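Long-range contact in K5 lyase (PDB 2X3H), which probably cleaves the glycosaminoglycan-like K5 capsular polysaccharide of Escherichia coli by elimination, as a trimeric phage tail-spike lyase: residues Val178-Asn190 with Asn212-Val224. Numbering follows the deposited sequence.
Sequences VKGTGFSLIAYPN and NKAAGCVLADSSV
Phe183 and Leu219 meet across the corner between two sheets of a parallel beta-helix, on successive rungs, a fold found in many phage tail spikes. Strand 186-188 runs beside strand 218-221 at 3°, with axes 4.9 Å apart, and both segments turn a corner just before, at Ser184-Leu185 and Cys217. Phe183 CG sits beside its own backbone N (chi1 -63°), which lays the ring across to the next rung, against the Gly216 backbone, with CD1 3.5 Å from Gly216 N. Leu219 CD2 rests over one ring face, 3.8 Å from the centroid and offset toward the rim, a CH-pi contact. The same methyl touches CD1 of Ile186, and the Ile186 and Leu219 side chains lie side by side, pointing the same way. Glu243 of the following strand touches both Phe183 and Leu219. Past the corner the ladder is regular: Leu219 N donates to Leu185 O and Leu219 O accepts from Ala187 N, both bonds close to straight. Ser184 OG hydrogen-bonds Tyr236 OH and Gln159 OE1. At the far end Pro189 CD lies 3.4 Å from Asp221 O, while Pro189 CG packs against Ser222 CB; Ser222 OG donates to Asp221 OD1 at 2.7 Å, nearly along the carboxylate C-O axis of Asp221.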
# COMPACT_ATOMS: atom_id res chain seq x y z
N VAL A 178 1.33 33.60 -0.32
CA VAL A 178 2.26 33.20 0.74
C VAL A 178 3.69 33.51 0.31
O VAL A 178 4.07 33.20 -0.83
CB VAL A 178 2.13 31.69 1.02
CG1 VAL A 178 2.85 31.30 2.32
CG2 VAL A 178 0.67 31.30 1.09
N LYS A 179 4.46 34.13 1.21
CA LYS A 179 5.83 34.57 0.92
C LYS A 179 6.75 34.49 2.14
O LYS A 179 6.30 34.26 3.27
CB LYS A 179 5.84 36.03 0.43
CG LYS A 179 5.12 36.28 -0.88
CD LYS A 179 5.13 37.77 -1.24
CE LYS A 179 4.24 38.03 -2.45
NZ LYS A 179 4.20 39.47 -2.88
N GLY A 180 8.05 34.72 1.91
CA GLY A 180 9.01 34.88 2.99
C GLY A 180 9.23 33.63 3.80
O GLY A 180 9.08 32.51 3.30
N THR A 181 9.58 33.82 5.06
CA THR A 181 9.84 32.70 5.95
C THR A 181 8.68 32.52 6.92
O THR A 181 7.99 33.48 7.30
CB THR A 181 11.17 32.86 6.70
OG1 THR A 181 11.14 34.08 7.47
CG2 THR A 181 12.31 32.92 5.69
N GLY A 182 8.47 31.26 7.30
CA GLY A 182 7.35 30.86 8.14
C GLY A 182 6.45 29.90 7.38
O GLY A 182 6.81 29.42 6.30
N PHE A 183 5.28 29.65 7.96
CA PHE A 183 4.36 28.63 7.47
C PHE A 183 2.94 29.16 7.29
O PHE A 183 2.51 30.10 7.96
CB PHE A 183 4.33 27.46 8.46
CG PHE A 183 5.66 26.78 8.59
CD1 PHE A 183 5.93 25.64 7.84
CD2 PHE A 183 6.64 27.29 9.43
CE1 PHE A 183 7.16 25.01 7.93
CE2 PHE A 183 7.88 26.65 9.52
CZ PHE A 183 8.14 25.52 8.77
N SER A 184 2.21 28.53 6.37
CA SER A 184 0.80 28.87 6.19
C SER A 184 -0.01 28.44 7.40
O SER A 184 -0.79 29.22 7.94
CB SER A 184 0.25 28.25 4.91
OG SER A 184 0.86 28.86 3.78
N LEU A 185 0.17 27.20 7.83
CA LEU A 185 -0.52 26.68 8.99
C LEU A 185 0.47 25.93 9.87
O LEU A 185 1.10 24.98 9.41
CB LEU A 185 -1.65 25.74 8.54
CG LEU A 185 -2.43 25.01 9.65
CD1 LEU A 185 -3.15 25.97 10.59
CD2 LEU A 185 -3.44 24.05 9.03
N ILE A 186 0.62 26.36 11.11
CA ILE A 186 1.59 25.73 12.01
C ILE A 186 0.91 25.43 13.34
O ILE A 186 0.25 26.27 13.91
CB ILE A 186 2.85 26.62 12.24
CG1 ILE A 186 3.79 25.98 13.26
CG2 ILE A 186 2.46 28.03 12.70
CD1 ILE A 186 5.02 26.78 13.57
N ALA A 187 1.09 24.20 13.82
CA ALA A 187 0.65 23.83 15.17
C ALA A 187 1.87 23.44 15.98
O ALA A 187 2.74 22.70 15.49
CB ALA A 187 -0.35 22.68 15.10
N TYR A 188 1.96 23.92 17.22
CA TYR A 188 3.12 23.61 18.06
C TYR A 188 2.73 23.56 19.54
O TYR A 188 1.66 23.99 19.92
CB TYR A 188 4.26 24.60 17.83
CG TYR A 188 3.90 26.07 18.00
CD1 TYR A 188 3.47 26.84 16.92
CD2 TYR A 188 3.99 26.69 19.25
CE1 TYR A 188 3.13 28.18 17.07
CE2 TYR A 188 3.66 28.04 19.41
CZ TYR A 188 3.24 28.78 18.31
OH TYR A 188 2.91 30.12 18.46
N PRO A 189 3.61 22.99 20.38
CA PRO A 189 3.28 22.89 21.81
C PRO A 189 3.31 24.25 22.49
O PRO A 189 4.17 25.05 22.18
CB PRO A 189 4.41 22.02 22.38
CG PRO A 189 5.10 21.40 21.20
CD PRO A 189 4.91 22.38 20.06
N ASN A 190 2.37 24.49 23.40
CA ASN A 190 2.32 25.77 24.11
C ASN A 190 1.82 25.63 25.55
O ASN A 190 0.83 26.26 25.93
CB ASN A 190 1.46 26.77 23.32
CG ASN A 190 1.54 28.19 23.86
OD1 ASN A 190 2.56 28.59 24.43
ND2 ASN A 190 0.48 28.96 23.66
N ASN A 212 16.37 26.16 -0.07
CA ASN A 212 16.64 26.13 1.37
C ASN A 212 15.94 27.24 2.17
O ASN A 212 16.19 27.38 3.38
CB ASN A 212 18.15 26.14 1.68
CG ASN A 212 18.88 24.93 1.10
OD1 ASN A 212 18.32 23.83 1.00
ND2 ASN A 212 20.15 25.13 0.73
N LYS A 213 15.07 28.02 1.53
CA LYS A 213 14.36 29.05 2.28
C LYS A 213 13.43 28.40 3.31
O LYS A 213 12.76 27.41 3.01
CB LYS A 213 13.59 30.00 1.35
CG LYS A 213 13.25 31.31 2.05
CD LYS A 213 12.21 32.16 1.33
CE LYS A 213 12.61 32.55 -0.06
NZ LYS A 213 11.73 33.67 -0.55
N ALA A 214 13.41 28.95 4.52
CA ALA A 214 12.71 28.36 5.67
C ALA A 214 11.22 28.64 5.68
O ALA A 214 10.72 29.45 6.48
CB ALA A 214 13.35 28.84 6.99
N ALA A 215 10.50 27.98 4.77
CA ALA A 215 9.05 28.12 4.71
C ALA A 215 8.44 26.79 4.28
O ALA A 215 9.08 25.98 3.63
CB ALA A 215 8.64 29.23 3.74
N GLY A 216 7.18 26.59 4.67
CA GLY A 216 6.40 25.46 4.23
C GLY A 216 4.93 25.76 4.33
O GLY A 216 4.53 26.85 4.78
N CYS A 217 4.10 24.80 3.94
CA CYS A 217 2.67 24.98 3.95
C CYS A 217 2.10 24.61 5.31
O CYS A 217 1.73 25.47 6.09
CB CYS A 217 2.01 24.18 2.83
SG CYS A 217 0.25 24.51 2.65
N VAL A 218 2.05 23.31 5.61
CA VAL A 218 1.53 22.86 6.90
C VAL A 218 2.68 22.32 7.72
O VAL A 218 3.45 21.51 7.22
CB VAL A 218 0.53 21.69 6.72
CG1 VAL A 218 0.07 21.10 8.08
CG2 VAL A 218 -0.68 22.13 5.90
N LEU A 219 2.77 22.74 8.98
CA LEU A 219 3.76 22.19 9.90
C LEU A 219 3.07 21.71 11.17
O LEU A 219 2.36 22.49 11.82
CB LEU A 219 4.80 23.25 10.27
CG LEU A 219 5.62 22.92 11.52
CD1 LEU A 219 6.38 21.61 11.33
CD2 LEU A 219 6.59 24.06 11.83
N ALA A 220 3.24 20.43 11.49
CA ALA A 220 2.79 19.88 12.77
C ALA A 220 4.02 19.59 13.63
O ALA A 220 4.71 18.58 13.43
CB ALA A 220 1.95 18.61 12.57
N ASP A 221 4.31 20.51 14.55
CA ASP A 221 5.47 20.38 15.42
C ASP A 221 5.07 19.65 16.69
O ASP A 221 4.33 20.18 17.52
CB ASP A 221 6.02 21.77 15.77
CG ASP A 221 7.26 21.73 16.65
OD1 ASP A 221 7.56 20.67 17.24
OD2 ASP A 221 7.96 22.76 16.75
N SER A 222 5.56 18.41 16.82
CA SER A 222 5.39 17.63 18.04
C SER A 222 3.93 17.26 18.36
O SER A 222 3.57 17.06 19.51
CB SER A 222 6.07 18.34 19.22
OG SER A 222 7.45 18.55 18.94
N SER A 223 3.09 17.17 17.33
CA SER A 223 1.70 16.77 17.57
C SER A 223 1.60 15.26 17.76
O SER A 223 2.49 14.50 17.34
CB SER A 223 0.81 17.19 16.40
OG SER A 223 1.24 16.52 15.21
N VAL A 224 0.50 14.84 18.37
CA VAL A 224 0.19 13.43 18.50
C VAL A 224 -1.27 13.18 18.10
O VAL A 224 -2.11 14.09 18.16
CB VAL A 224 0.44 12.92 19.95
CG1 VAL A 224 1.92 13.03 20.31
CG2 VAL A 224 -0.43 13.67 20.96
O HOH W 1 8.87 34.79 -0.90